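Local atomic coordinates of Cwp19 (Clostridioides difficile, PDB entry 5OQ3), a protein that probably hydrolyses cell-wall peptidoglycan, this piece being its TIM-barrel glycoside hydrolase domain, while the full-length protein may also act as an N-acetylmuramoyl-L-alanine amidase. Residues R28-S33 with V64-A69; D56-L61 with R115-H120; R74-A79 with S89-G94; D191-G196 with T271-R276; G248-K253 with N265-G270. All blocks are in the same frame, centred on the assembly; numbering follows the deposited sequence. Where two conformers were deposited one is given.

Contact 1 (R28-S33 with V64-A69)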
# COMPACT_ATOMS: atom_id res chain seq x y z
N ARG A 28 -4.11 -14.77 -1.61
CA ARG A 28 -5.41 -14.46 -1.02
C ARG A 28 -5.15 -13.58 0.21
O ARG A 28 -5.08 -14.09 1.32
CB ARG A 28 -6.13 -15.79 -0.64
CG ARG A 28 -6.38 -16.67 -1.85
CD ARG A 28 -6.80 -18.10 -1.48
NE ARG A 28 -7.03 -18.89 -2.69
CZ ARG A 28 -7.41 -20.17 -2.71
NH1 ARG A 28 -7.54 -20.85 -1.58
NH2 ARG A 28 -7.66 -20.76 -3.87
N ALA A 29 -4.95 -12.28 -0.02
CA ALA A 29 -4.48 -11.38 1.04
C ALA A 29 -5.55 -10.46 1.52
O ALA A 29 -6.48 -10.18 0.80
CB ALA A 29 -3.30 -10.56 0.50
N ALA A 30 -5.39 -10.00 2.74
CA ALA A 30 -6.20 -8.92 3.26
C ALA A 30 -5.28 -7.81 3.78
O ALA A 30 -4.33 -8.09 4.50
CB ALA A 30 -7.12 -9.40 4.35
N TRP A 31 -5.63 -6.57 3.45
CA TRP A 31 -5.00 -5.40 4.05
C TRP A 31 -5.52 -5.23 5.48
O TRP A 31 -6.74 -5.28 5.71
CB TRP A 31 -5.29 -4.12 3.24
CG TRP A 31 -4.46 -3.94 2.03
CD1 TRP A 31 -3.17 -3.53 1.98
CD2 TRP A 31 -4.88 -4.03 0.66
NE1 TRP A 31 -2.75 -3.43 0.69
CE2 TRP A 31 -3.80 -3.66 -0.14
CE3 TRP A 31 -6.09 -4.33 0.04
CZ2 TRP A 31 -3.85 -3.63 -1.54
CZ3 TRP A 31 -6.17 -4.27 -1.33
CH2 TRP A 31 -5.06 -3.92 -2.10
N ILE A 32 -4.58 -5.00 6.40
CA ILE A 32 -4.89 -4.63 7.78
C ILE A 32 -4.24 -3.23 7.98
O ILE A 32 -3.05 -3.09 8.19
CB ILE A 32 -4.30 -5.67 8.76
CG1 ILE A 32 -4.94 -7.07 8.47
CG2 ILE A 32 -4.50 -5.26 10.22
CD1 ILE A 32 -4.37 -8.20 9.31
N SER A 33 -5.07 -2.22 7.84
CA SER A 33 -4.70 -0.82 7.97
C SER A 33 -4.75 -0.39 9.41
O SER A 33 -5.68 -0.72 10.15
CB SER A 33 -5.60 0.04 7.08
OG SER A 33 -5.17 1.39 7.10
N VAL A 64 -11.80 -17.98 6.24
CA VAL A 64 -12.40 -17.80 4.90
C VAL A 64 -11.44 -18.03 3.77
O VAL A 64 -11.79 -17.81 2.61
CB VAL A 64 -13.13 -16.46 4.74
CG1 VAL A 64 -14.13 -16.29 5.88
CG2 VAL A 64 -12.17 -15.25 4.67
N GLY A 65 -10.21 -18.42 4.08
CA GLY A 65 -9.21 -18.73 3.06
C GLY A 65 -8.11 -17.70 2.86
O GLY A 65 -7.27 -17.86 2.00
N ILE A 66 -8.09 -16.63 3.64
CA ILE A 66 -6.99 -15.67 3.54
C ILE A 66 -5.68 -16.32 3.97
O ILE A 66 -5.60 -16.98 5.01
CB ILE A 66 -7.29 -14.40 4.36
CG1 ILE A 66 -8.54 -13.69 3.87
CG2 ILE A 66 -6.09 -13.45 4.42
CD1 ILE A 66 -8.44 -13.17 2.46
N ASN A 67 -4.66 -16.16 3.12
CA ASN A 67 -3.35 -16.74 3.35
C ASN A 67 -2.23 -15.76 3.58
O ASN A 67 -1.10 -16.17 3.88
CB ASN A 67 -2.98 -17.77 2.27
CG ASN A 67 -2.88 -17.16 0.86
OD1 ASN A 67 -2.58 -15.97 0.69
ND2 ASN A 67 -3.15 -18.00 -0.17
N THR A 68 -2.54 -14.47 3.54
CA THR A 68 -1.51 -13.41 3.61
C THR A 68 -2.10 -12.19 4.30
O THR A 68 -3.18 -11.74 3.88
CB THR A 68 -1.01 -13.03 2.18
OG1 THR A 68 -0.47 -14.20 1.55
CG2 THR A 68 0.10 -11.97 2.25
N ALA A 69 -1.39 -11.66 5.29
CA ALA A 69 -1.79 -10.44 5.98
C ALA A 69 -0.85 -9.35 5.52
O ALA A 69 0.37 -9.50 5.61
CB ALA A 69 -1.68 -10.63 7.49
O HOH W 1 -6.64 -20.35 1.10
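Ala29 pairs with Thr68, and Ala30 with Ala69, in the parallel beta-alpha-beta unit of strand 27-32, helix 47-63 and strand 68-74 of the TIM barrel. Ala30 N donates to Thr68 O at 3.0 Å. Nearer the start of the strands, Arg28 O accepts from Asn67 N at 2.8 Å and, weakly, from Thr68 N. The Asn67 side chain adds a bond of its own: its CG is tucked between backbone N and carbonyl carbon (chi1 62°), which turns OD1 back to accept from Arg28 N at 3.0 Å. Thr68 OG1 donates to that same OD1 of Asn67 at 2.9 Å from the opposite face of the amide, while ND2 goes to Glu26 O. Ile66 CG2 lies 4.2 Å from Ala30 CB. The extended Arg28 chain crosses Asn67, Arg28 CD passing 3.5 Å from Gly65 O; Arg28 NE forms a salt bridge with Glu26, and a water bridges Arg28 NH1 to Gly65 O. Gripped from both faces at OD1 and again at ND2, the Asn67 amide has its rotation fixed.

Contact 2 (D56-L61 with R115-H120)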
# COMPACT_ATOMS: atom_id res chain seq x y z
N ASP A 56 -7.75 -12.67 17.03
CA ASP A 56 -9.13 -12.90 16.64
C ASP A 56 -9.36 -12.52 15.18
O ASP A 56 -10.08 -13.20 14.45
CB ASP A 56 -10.07 -12.06 17.51
CG ASP A 56 -10.28 -12.63 18.93
OD1 ASP A 56 -9.86 -13.80 19.22
OD2 ASP A 56 -10.90 -11.88 19.73
N LEU A 57 -8.74 -11.42 14.75
CA LEU A 57 -8.85 -10.99 13.36
C LEU A 57 -8.20 -12.03 12.43
O LEU A 57 -8.81 -12.46 11.46
CB LEU A 57 -8.30 -9.58 13.18
CG LEU A 57 -8.28 -9.00 11.76
CD1 LEU A 57 -9.71 -8.91 11.23
CD2 LEU A 57 -7.60 -7.65 11.75
N LEU A 58 -6.99 -12.48 12.74
CA LEU A 58 -6.37 -13.48 11.89
C LEU A 58 -7.19 -14.75 11.83
O LEU A 58 -7.26 -15.39 10.78
CB LEU A 58 -4.99 -13.80 12.38
CG LEU A 58 -3.92 -12.74 12.27
CD1 LEU A 58 -2.59 -13.41 12.49
CD2 LEU A 58 -3.91 -12.08 10.90
N ASP A 59 -7.76 -15.14 12.98
CA ASP A 59 -8.55 -16.37 12.96
C ASP A 59 -9.73 -16.26 11.99
O ASP A 59 -10.01 -17.19 11.25
CB ASP A 59 -9.12 -16.69 14.35
CG ASP A 59 -8.08 -17.16 15.36
OD1 ASP A 59 -6.99 -17.62 14.96
OD2 ASP A 59 -8.43 -17.13 16.57
N LYS A 60 -10.39 -15.11 11.98
CA LYS A 60 -11.53 -14.92 11.11
C LYS A 60 -11.05 -14.90 9.63
O LYS A 60 -11.66 -15.54 8.77
CB LYS A 60 -12.28 -13.65 11.50
CG LYS A 60 -13.73 -13.56 11.03
CD LYS A 60 -14.72 -14.36 11.87
CE LYS A 60 -15.11 -13.74 13.23
NZ LYS A 60 -16.00 -12.54 13.16
N LEU A 61 -9.93 -14.23 9.35
CA LEU A 61 -9.41 -14.21 7.97
C LEU A 61 -9.02 -15.61 7.50
O LEU A 61 -9.37 -16.02 6.40
CB LEU A 61 -8.23 -13.26 7.89
CG LEU A 61 -8.48 -11.79 8.23
CD1 LEU A 61 -7.18 -11.00 8.24
CD2 LEU A 61 -9.48 -11.19 7.26
N ARG A 115 -0.19 -19.59 12.10
CA ARG A 115 -1.41 -19.91 11.39
C ARG A 115 -1.16 -20.20 9.89
O ARG A 115 -2.11 -20.30 9.11
CB ARG A 115 -2.40 -18.77 11.54
CG ARG A 115 -2.96 -18.64 12.94
CD ARG A 115 -3.65 -17.31 13.11
NE ARG A 115 -4.26 -17.23 14.42
CZ ARG A 115 -3.61 -17.02 15.55
NH1 ARG A 115 -2.30 -16.81 15.58
NH2 ARG A 115 -4.29 -17.01 16.70
N GLY A 116 0.09 -20.36 9.47
CA GLY A 116 0.40 -20.65 8.09
C GLY A 116 0.11 -19.51 7.14
O GLY A 116 -0.13 -19.74 5.95
N MET A 117 0.14 -18.27 7.67
CA MET A 117 -0.12 -17.09 6.86
C MET A 117 1.17 -16.31 6.64
O MET A 117 2.00 -16.22 7.54
CB MET A 117 -1.12 -16.18 7.55
CG MET A 117 -2.44 -16.85 7.84
SD MET A 117 -3.61 -16.00 8.86
CE MET A 117 -4.32 -14.85 7.72
N GLU A 118 1.34 -15.79 5.43
CA GLU A 118 2.45 -14.92 5.13
C GLU A 118 2.16 -13.51 5.63
O GLU A 118 0.99 -13.13 5.86
CB GLU A 118 2.75 -14.89 3.62
CG GLU A 118 3.01 -16.26 3.02
CD GLU A 118 4.45 -16.60 2.87
OE1 GLU A 118 5.21 -15.77 2.36
OE2 GLU A 118 4.82 -17.74 3.17
N PHE A 119 3.24 -12.77 5.85
CA PHE A 119 3.17 -11.44 6.44
C PHE A 119 3.92 -10.48 5.53
O PHE A 119 5.14 -10.60 5.34
CB PHE A 119 3.81 -11.44 7.83
CG PHE A 119 3.63 -10.14 8.55
CD1 PHE A 119 4.48 -9.07 8.30
CD2 PHE A 119 2.60 -9.98 9.48
CE1 PHE A 119 4.31 -7.88 8.94
CE2 PHE A 119 2.43 -8.76 10.13
CZ PHE A 119 3.30 -7.73 9.87
N HIS A 120 3.24 -9.51 4.97
CA HIS A 120 3.85 -8.43 4.19
C HIS A 120 3.74 -7.14 5.02
O HIS A 120 2.67 -6.73 5.42
CB HIS A 120 3.18 -8.22 2.84
CG HIS A 120 3.39 -9.36 1.89
ND1 HIS A 120 3.29 -9.20 0.52
CD2 HIS A 120 3.72 -10.66 2.09
CE1 HIS A 120 3.53 -10.36 -0.06
NE2 HIS A 120 3.78 -11.26 0.86
O HOH W 2 -6.88 -17.24 18.52
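Asp59 and Arg115 carry the charged part of this contact, between helix 47-63 and the turn leading into strand 118-123. Arg115 NE donates to Asp59 OD1 at 2.8 Å, almost straight at 167°, with the oxygen exactly in the guanidinium plane. It meets OD1 on the syn side, 31° out of the carboxylate plane. Arg115 NH2 adds only a weak bond to the same oxygen, and a water donates to Asp59 OD2 and accepts, weakly, from Arg115 NH2. NH1 of Arg115 pairs with Glu111, a residue of the preceding helix 104-114.

In the apolar part, Arg115 CD rests 3.8 Å from Leu58 CB, the two side chains crossing at about a right angle. Met117 bends at its last torsion (chi3 79°), bringing CE to 4.2 Å from both Leu58 CD2 and Leu61 CB; Ile66 also touches this methionine.

With acidic partners from two helices, the Arg115 guanidinium is held against rotation and probably stays charged, while its aliphatic stem packs on Leu58, and Met117 on Leu58 and Leu61.

Contact 3 (R74-A79 with S89-G94)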
# COMPACT_ATOMS: atom_id res chain seq x y z
N ARG A 74 3.99 1.29 8.85
CA ARG A 74 4.34 2.73 8.73
C ARG A 74 3.16 3.47 8.12
O ARG A 74 3.17 3.77 6.93
CB ARG A 74 5.58 2.91 7.86
CG ARG A 74 6.04 4.35 7.64
CD ARG A 74 7.12 4.38 6.59
NE ARG A 74 7.49 5.72 6.18
CZ ARG A 74 8.48 6.44 6.70
NH1 ARG A 74 9.18 6.00 7.71
NH2 ARG A 74 8.78 7.63 6.14
N PRO A 75 2.15 3.78 8.95
CA PRO A 75 1.03 4.54 8.43
C PRO A 75 1.29 6.02 8.25
O PRO A 75 0.62 6.64 7.42
CB PRO A 75 -0.04 4.34 9.49
CG PRO A 75 0.68 4.07 10.75
CD PRO A 75 1.86 3.25 10.30
N LYS A 76 2.26 6.58 8.99
CA LYS A 76 2.41 8.04 9.06
C LYS A 76 3.81 8.42 9.55
O LYS A 76 3.98 8.94 10.66
CB LYS A 76 1.31 8.61 9.95
CG LYS A 76 1.24 10.12 9.98
CD LYS A 76 0.23 10.54 11.02
CE LYS A 76 0.46 11.98 11.40
NZ LYS A 76 -0.18 12.28 12.70
N SER A 77 4.81 8.12 8.70
CA SER A 77 6.25 8.35 9.02
C SER A 77 6.61 7.90 10.45
O SER A 77 7.35 8.57 11.17
CB SER A 77 6.65 9.83 8.84
OG SER A 77 8.04 9.99 9.06
N ASP A 78 6.12 6.72 10.80
CA ASP A 78 6.12 6.22 12.16
C ASP A 78 6.28 4.71 12.08
O ASP A 78 6.50 4.14 10.99
CB ASP A 78 4.87 6.68 12.90
CG ASP A 78 3.59 6.17 12.24
OD1 ASP A 78 3.67 5.50 11.16
OD2 ASP A 78 2.50 6.43 12.82
N ALA A 79 6.19 4.05 13.24
CA ALA A 79 6.53 2.63 13.29
C ALA A 79 5.65 1.92 14.31
O ALA A 79 5.53 2.37 15.45
CB ALA A 79 8.01 2.45 13.65
N SER A 89 4.30 4.79 16.45
CA SER A 89 3.06 5.30 15.86
C SER A 89 2.05 5.73 16.93
O SER A 89 1.83 5.04 17.91
CB SER A 89 2.41 4.23 14.98
OG SER A 89 1.18 4.70 14.46
N GLU A 90 1.42 6.87 16.70
CA GLU A 90 0.37 7.35 17.57
C GLU A 90 -0.84 6.43 17.61
O GLU A 90 -1.65 6.54 18.53
CB GLU A 90 -0.10 8.72 17.11
CG GLU A 90 -0.95 8.71 15.86
CD GLU A 90 -0.94 10.03 15.13
OE1 GLU A 90 -1.95 10.76 15.23
OE2 GLU A 90 0.08 10.35 14.50
N TYR A 91 -0.97 5.51 16.64
CA TYR A 91 -2.20 4.70 16.63
C TYR A 91 -2.18 3.57 17.66
O TYR A 91 -3.20 2.97 17.90
CB TYR A 91 -2.53 4.20 15.21
CG TYR A 91 -2.64 5.38 14.25
CD1 TYR A 91 -3.65 6.33 14.40
CD2 TYR A 91 -1.67 5.62 13.27
CE1 TYR A 91 -3.71 7.44 13.60
CE2 TYR A 91 -1.74 6.72 12.43
CZ TYR A 91 -2.76 7.65 12.59
OH TYR A 91 -2.82 8.77 11.77
N LEU A 92 -1.04 3.33 18.30
CA LEU A 92 -0.97 2.36 19.40
C LEU A 92 -1.44 2.93 20.74
O LEU A 92 -2.10 2.23 21.51
CB LEU A 92 0.47 1.84 19.55
CG LEU A 92 0.88 0.92 18.37
CD1 LEU A 92 2.39 0.82 18.24
CD2 LEU A 92 0.28 -0.49 18.53
N THR A 93 -1.04 4.16 21.02
CA THR A 93 -1.30 4.80 22.34
C THR A 93 -2.15 6.10 22.36
O THR A 93 -2.67 6.48 23.35
CB THR A 93 0.04 5.17 23.00
OG1 THR A 93 0.70 6.14 22.17
CG2 THR A 93 0.89 3.92 23.15
N GLY A 94 -2.21 6.72 21.15
CA GLY A 94 -2.84 8.05 21.03
C GLY A 94 -1.81 9.16 20.92
O GLY A 94 -2.18 10.29 20.65
O HOH W 3 2.15 8.53 14.43
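Lys76 reaches across to Glu90, its CG anti to the backbone N (chi1 -173°) and the chain extended, the two side chains crossing at about a right angle. Lys76 NZ meets Glu90 OE2 at 2.7 Å, on the syn side and 17° out of the carboxylate plane; Glu133 is a second acid on the same amine. Tyr91 lies crosswise to the lysine, its OH 3.6 Å from Lys76 CD. Glu90 CG covers one face of the Tyr91 ring, while Pro75 CG comes up to the ring's edge, 3.8 Å from Tyr91 CD2.

Asp78 is turned toward Ser89, whose OG donates to Asp78 OD2 at 2.7 Å from above the carboxylate plane; Asp78 OD1 accepts from Lys76 N. The serine hydroxyl also accepts from Tyr91 N, making Ser89 the N-cap of the short helix 90-93. Ser89 N donates to Ala79 O at 2.9 Å.

A water donates to both Asp78 OD2 and Glu90 OE2 and accepts from Glu90 N. It bridges two carboxylates whose like charges would probably repel, and the nearby lysine probably eases their charge.

Contact 4 (D191-G196 with T271-R276)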
# COMPACT_ATOMS: atom_id res chain seq x y z
N ASP A 191 -0.69 3.23 -2.49
CA ASP A 191 -0.86 3.98 -3.72
C ASP A 191 -0.49 5.46 -3.64
O ASP A 191 -0.70 6.17 -4.62
CB ASP A 191 -2.33 3.86 -4.19
CG ASP A 191 -3.36 4.24 -3.11
OD1 ASP A 191 -3.46 3.57 -2.03
OD2 ASP A 191 -4.07 5.24 -3.34
N TYR A 192 0.12 5.90 -2.53
CA TYR A 192 0.41 7.31 -2.34
C TYR A 192 1.86 7.62 -2.72
O TYR A 192 2.80 7.04 -2.17
CB TYR A 192 0.10 7.79 -0.92
CG TYR A 192 -1.33 7.58 -0.51
CD1 TYR A 192 -2.33 8.43 -0.98
CD2 TYR A 192 -1.69 6.54 0.33
CE1 TYR A 192 -3.65 8.25 -0.61
CE2 TYR A 192 -3.02 6.35 0.71
CZ TYR A 192 -3.97 7.21 0.25
OH TYR A 192 -5.27 7.01 0.61
N PHE A 193 1.99 8.55 -3.66
CA PHE A 193 3.27 8.97 -4.12
C PHE A 193 3.32 10.50 -4.03
O PHE A 193 3.16 11.02 -2.94
CB PHE A 193 3.56 8.36 -5.51
CG PHE A 193 3.64 6.88 -5.47
CD1 PHE A 193 4.80 6.28 -5.04
CD2 PHE A 193 2.51 6.10 -5.69
CE1 PHE A 193 4.89 4.94 -4.95
CE2 PHE A 193 2.60 4.75 -5.59
CZ PHE A 193 3.78 4.16 -5.22
N TYR A 194 3.41 11.22 -5.13
CA TYR A 194 3.27 12.67 -5.05
C TYR A 194 1.80 12.95 -4.78
O TYR A 194 0.94 12.23 -5.28
CB TYR A 194 3.68 13.34 -6.37
CG TYR A 194 5.16 13.51 -6.57
CD1 TYR A 194 5.92 12.50 -7.11
CD2 TYR A 194 5.79 14.73 -6.27
CE1 TYR A 194 7.30 12.66 -7.33
CE2 TYR A 194 7.15 14.91 -6.49
CZ TYR A 194 7.90 13.86 -6.98
OH TYR A 194 9.24 14.05 -7.16
N PRO A 195 1.51 14.00 -3.97
CA PRO A 195 0.11 14.24 -3.61
C PRO A 195 -0.66 15.01 -4.62
O PRO A 195 -1.83 15.20 -4.45
CB PRO A 195 0.23 15.08 -2.34
CG PRO A 195 1.55 15.81 -2.50
CD PRO A 195 2.45 14.81 -3.14
N GLY A 196 -0.05 15.53 -5.66
CA GLY A 196 -0.87 16.17 -6.66
C GLY A 196 -0.03 16.64 -7.75
O GLY A 196 1.22 16.53 -7.69
N THR A 271 -0.33 11.48 -9.57
CA THR A 271 0.62 11.20 -8.46
C THR A 271 2.01 10.75 -8.92
O THR A 271 2.87 10.48 -8.11
CB THR A 271 0.05 10.21 -7.41
OG1 THR A 271 0.16 8.86 -7.82
CG2 THR A 271 -1.40 10.44 -7.15
N TYR A 272 2.23 10.73 -10.23
CA TYR A 272 3.53 10.38 -10.86
C TYR A 272 3.93 8.96 -10.60
O TYR A 272 5.11 8.68 -10.40
CB TYR A 272 4.65 11.44 -10.58
CG TYR A 272 4.19 12.82 -10.98
CD1 TYR A 272 4.15 13.22 -12.32
CD2 TYR A 272 3.74 13.73 -10.02
CE1 TYR A 272 3.67 14.48 -12.67
CE2 TYR A 272 3.26 14.99 -10.40
CZ TYR A 272 3.25 15.38 -11.70
OH TYR A 272 2.72 16.62 -12.00
N ALA A 273 2.96 8.06 -10.63
CA ALA A 273 3.12 6.65 -10.41
C ALA A 273 2.99 5.96 -11.76
O ALA A 273 1.91 5.71 -12.24
CB ALA A 273 2.09 6.15 -9.42
N ASP A 274 4.11 5.68 -12.37
CA ASP A 274 4.22 5.16 -13.73
C ASP A 274 4.31 3.64 -13.64
O ASP A 274 5.37 3.03 -13.83
CB ASP A 274 5.41 5.76 -14.46
CG ASP A 274 5.43 5.42 -15.93
OD1 ASP A 274 4.59 4.59 -16.39
OD2 ASP A 274 6.30 5.99 -16.62
N THR A 275 3.18 3.02 -13.37
CA THR A 275 3.16 1.58 -13.07
C THR A 275 3.70 0.78 -14.24
O THR A 275 4.37 -0.21 -14.03
CB THR A 275 1.74 1.15 -12.75
OG1 THR A 275 1.19 2.10 -11.85
CG2 THR A 275 1.73 -0.25 -12.18
N ARG A 276 3.42 1.22 -15.46
CA ARG A 276 3.97 0.49 -16.62
C ARG A 276 5.47 0.45 -16.58
O ARG A 276 6.06 -0.58 -16.89
CB ARG A 276 3.44 1.10 -17.91
CG ARG A 276 4.12 0.49 -19.12
CD ARG A 276 3.55 1.00 -20.44
NE ARG A 276 2.21 0.48 -20.63
CZ ARG A 276 1.41 0.85 -21.62
NH1 ARG A 276 1.80 1.75 -22.52
NH2 ARG A 276 0.21 0.31 -21.75
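Thr271 and its neighbours meet the loop that follows strand 186-189, one of the beta-alpha loops on the C-terminal rim of the TIM barrel; the 271-276 side comes from the next beta-alpha connection, after strand 241-244, between helices 267-270 and 275-280. At the start of the first segment, Asp191 only skirts the contact, and its carboxylate is engaged by Gln290.

Phe193 is the first residue to pack closely. Its CB lies 3.4 Å from Thr271 O, and the ring slants against Ala273, with CD2 3.8 Å from Ala273 CB. Trp278 and Val222 also meet this phenylalanine, so the ring is buried between the two loops and helix 214-236.

Tyr194 then supplies the backbone link: its N donates to Thr271 O at 3.1 Å, a little out of the carbonyl plane. With CG beside the backbone N (chi1 -80°), its ring presents a face to the edge of Tyr272 in a T-shaped pair, centroids 5.4 Å apart and planes at 83°. The edge atom Tyr272 CD2 comes to 3.7 Å from Tyr194 CG. Asn221 takes the Tyr194 hydroxyl. Tyr272 itself sits at positive phi (64°), in the left-handed helical region, between Thr271 and Ala273, and its OH is bonded to Val197 O.

Further on, Gly196 O approaches the edge of the Tyr272 ring, 3.7 Å from CE2.

Contact 5 (G248-K253 with N265-G270)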
# COMPACT_ATOMS: atom_id res chain seq x y z
N GLY A 248 -5.99 2.16 -9.69
CA GLY A 248 -6.42 1.21 -10.70
C GLY A 248 -6.35 1.63 -12.16
O GLY A 248 -6.46 0.77 -13.05
N ILE A 249 -6.21 2.93 -12.41
CA ILE A 249 -6.01 3.45 -13.76
C ILE A 249 -4.60 4.07 -13.83
O ILE A 249 -4.23 4.94 -13.02
CB ILE A 249 -7.09 4.49 -14.15
CG1 ILE A 249 -8.45 3.79 -14.28
CG2 ILE A 249 -6.71 5.20 -15.45
CD1 ILE A 249 -9.61 4.75 -14.36
N TRP A 250 -3.83 3.62 -14.82
CA TRP A 250 -2.50 4.13 -15.13
C TRP A 250 -2.61 5.36 -16.06
O TRP A 250 -2.31 6.48 -15.62
CB TRP A 250 -1.67 3.01 -15.74
CG TRP A 250 -0.37 3.46 -16.30
CD1 TRP A 250 0.75 3.84 -15.60
CD2 TRP A 250 -0.03 3.58 -17.69
NE1 TRP A 250 1.76 4.19 -16.48
CE2 TRP A 250 1.29 4.07 -17.76
CE3 TRP A 250 -0.75 3.40 -18.88
CZ2 TRP A 250 1.93 4.34 -18.97
CZ3 TRP A 250 -0.07 3.62 -20.09
CH2 TRP A 250 1.22 4.10 -20.11
N ARG A 251 -3.16 5.14 -17.26
CA ARG A 251 -3.52 6.24 -18.17
C ARG A 251 -4.79 5.80 -18.90
O ARG A 251 -4.92 4.64 -19.28
CB ARG A 251 -2.45 6.54 -19.24
CG ARG A 251 -1.13 6.95 -18.69
CD ARG A 251 -0.17 7.40 -19.76
NE ARG A 251 -0.43 8.76 -20.18
CZ ARG A 251 0.32 9.43 -21.05
NH1 ARG A 251 0.05 10.69 -21.29
NH2 ARG A 251 1.30 8.83 -21.70
N ASN A 252 -5.69 6.75 -19.14
CA ASN A 252 -6.82 6.52 -19.99
C ASN A 252 -6.38 6.49 -21.48
O ASN A 252 -5.41 7.15 -21.89
CB ASN A 252 -7.87 7.60 -19.78
CG ASN A 252 -8.35 7.70 -18.35
OD1 ASN A 252 -8.68 6.69 -17.73
ND2 ASN A 252 -8.44 8.93 -17.83
N LYS A 253 -7.14 5.74 -22.29
CA LYS A 253 -6.89 5.66 -23.73
C LYS A 253 -6.93 7.03 -24.40
O LYS A 253 -6.19 7.30 -25.35
CB LYS A 253 -7.88 4.68 -24.38
CG LYS A 253 -7.56 4.32 -25.82
CD LYS A 253 -8.35 3.10 -26.28
CE LYS A 253 -7.75 1.80 -25.74
NZ LYS A 253 -8.48 0.62 -26.26
N ASN A 265 -9.38 9.62 -12.90
CA ASN A 265 -8.03 9.92 -12.43
C ASN A 265 -7.01 8.87 -12.82
O ASN A 265 -7.23 7.67 -12.69
CB ASN A 265 -8.02 10.19 -10.92
CG ASN A 265 -8.58 11.57 -10.57
OD1 ASN A 265 -8.88 12.38 -11.45
ND2 ASN A 265 -8.72 11.84 -9.29
N GLU A 266 -5.88 9.36 -13.31
CA GLU A 266 -4.79 8.57 -13.80
C GLU A 266 -3.59 8.65 -12.88
O GLU A 266 -3.14 9.74 -12.54
CB GLU A 266 -4.39 9.14 -15.16
CG GLU A 266 -5.46 9.06 -16.22
CD GLU A 266 -5.16 9.93 -17.43
OE1 GLU A 266 -5.15 11.16 -17.27
OE2 GLU A 266 -4.97 9.40 -18.51
N SER A 267 -3.04 7.49 -12.51
CA SER A 267 -1.87 7.47 -11.62
C SER A 267 -0.62 8.09 -12.24
O SER A 267 0.18 8.72 -11.52
CB SER A 267 -1.56 6.07 -11.12
OG SER A 267 -0.90 5.27 -12.08
N TYR A 268 -0.50 8.01 -13.56
CA TYR A 268 0.66 8.53 -14.28
C TYR A 268 0.83 10.05 -14.09
O TYR A 268 1.95 10.52 -14.03
CB TYR A 268 0.48 8.17 -15.75
CG TYR A 268 1.55 8.59 -16.70
CD1 TYR A 268 2.62 7.74 -16.96
CD2 TYR A 268 1.46 9.77 -17.41
CE1 TYR A 268 3.58 8.08 -17.90
CE2 TYR A 268 2.44 10.11 -18.30
CZ TYR A 268 3.49 9.27 -18.55
OH TYR A 268 4.43 9.62 -19.49
N VAL A 269 -0.32 10.74 -14.08
CA VAL A 269 -0.47 12.19 -14.20
C VAL A 269 -0.69 12.81 -12.82
O VAL A 269 -0.13 13.86 -12.48
CB VAL A 269 -1.75 12.51 -15.06
CG1 VAL A 269 -2.01 14.00 -15.23
CG2 VAL A 269 -1.64 11.85 -16.43
N GLY A 270 -1.53 12.15 -12.03
CA GLY A 270 -2.03 12.74 -10.79
C GLY A 270 -1.14 12.55 -9.58
O GLY A 270 -1.20 13.34 -8.66
O HOH W 4 -5.98 6.02 -11.09
O HOH W 5 -7.80 11.57 -19.05
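Arg251 lies flat on Tyr268, guanidinium and ring only 12° from parallel and their centres 4.1 Å apart, an off-centre cation-pi stack. The arginine bends at chi3 (80°), which sets its CD over the same ring, 3.8 Å from the Tyr268 centroid, as a CH-pi contact. Trp250 runs alongside Tyr268 in the same direction and takes the tyrosine's edge on its face, in an offset edge-to-face pair with Trp250 NE1 3.7 Å from Tyr268 CD1. Glu266 works the other flank: its OE2 accepts from Asn252 N at 2.8 Å on the anti side, and its carboxylate stacks nearly parallel to the Asn252 amide.

Beneath these side chains the backbones are tied directly. Ser267 N donates to Ile249 O at 2.9 Å and Tyr268 N to Trp250 O at 3.1 Å, so carbonyls of the loop satisfy N-H groups in the first turn of the helix. A water donating to both Ile249 O and Asn265 O bridges the two segments again.

Farther out, Asp274 holds Trp250 NE1, and Arg219 makes a second cation-pi contact with Tyr268. Ser255 bonds Glu266 OE2, while Thr262 and Gly264 fix the two ends of the Asn252 amide.

All this folds the long excursion after strand 241-244 back onto helix 267-270, with Glu266 at the N-cap position: an elaborated beta-alpha loop of a TIM barrel.

In the fold
The five contacts fall on two ends of one TIM barrel. Contacts 1 and 2 sit where strands 27-32, 68-74 and 118-123 begin; their centres are 7 Å apart and they join directly, Asn67 O accepting from Glu118 N and Ala69 N donating to Glu118 O. Contacts 3, 4 and 5 belong to loops leaving the other strand ends, the rim that carries the active site in TIM-barrel enzymes. Contacts 4 and 5 touch, centres 9 Å apart, through Ala273 O with Ser267 OG. Contact 3 lies 23 Å from contact 4, centre to centre; a bound ethanediol, probably from crystallisation, sits about 3 Å from the Ala79 side chain.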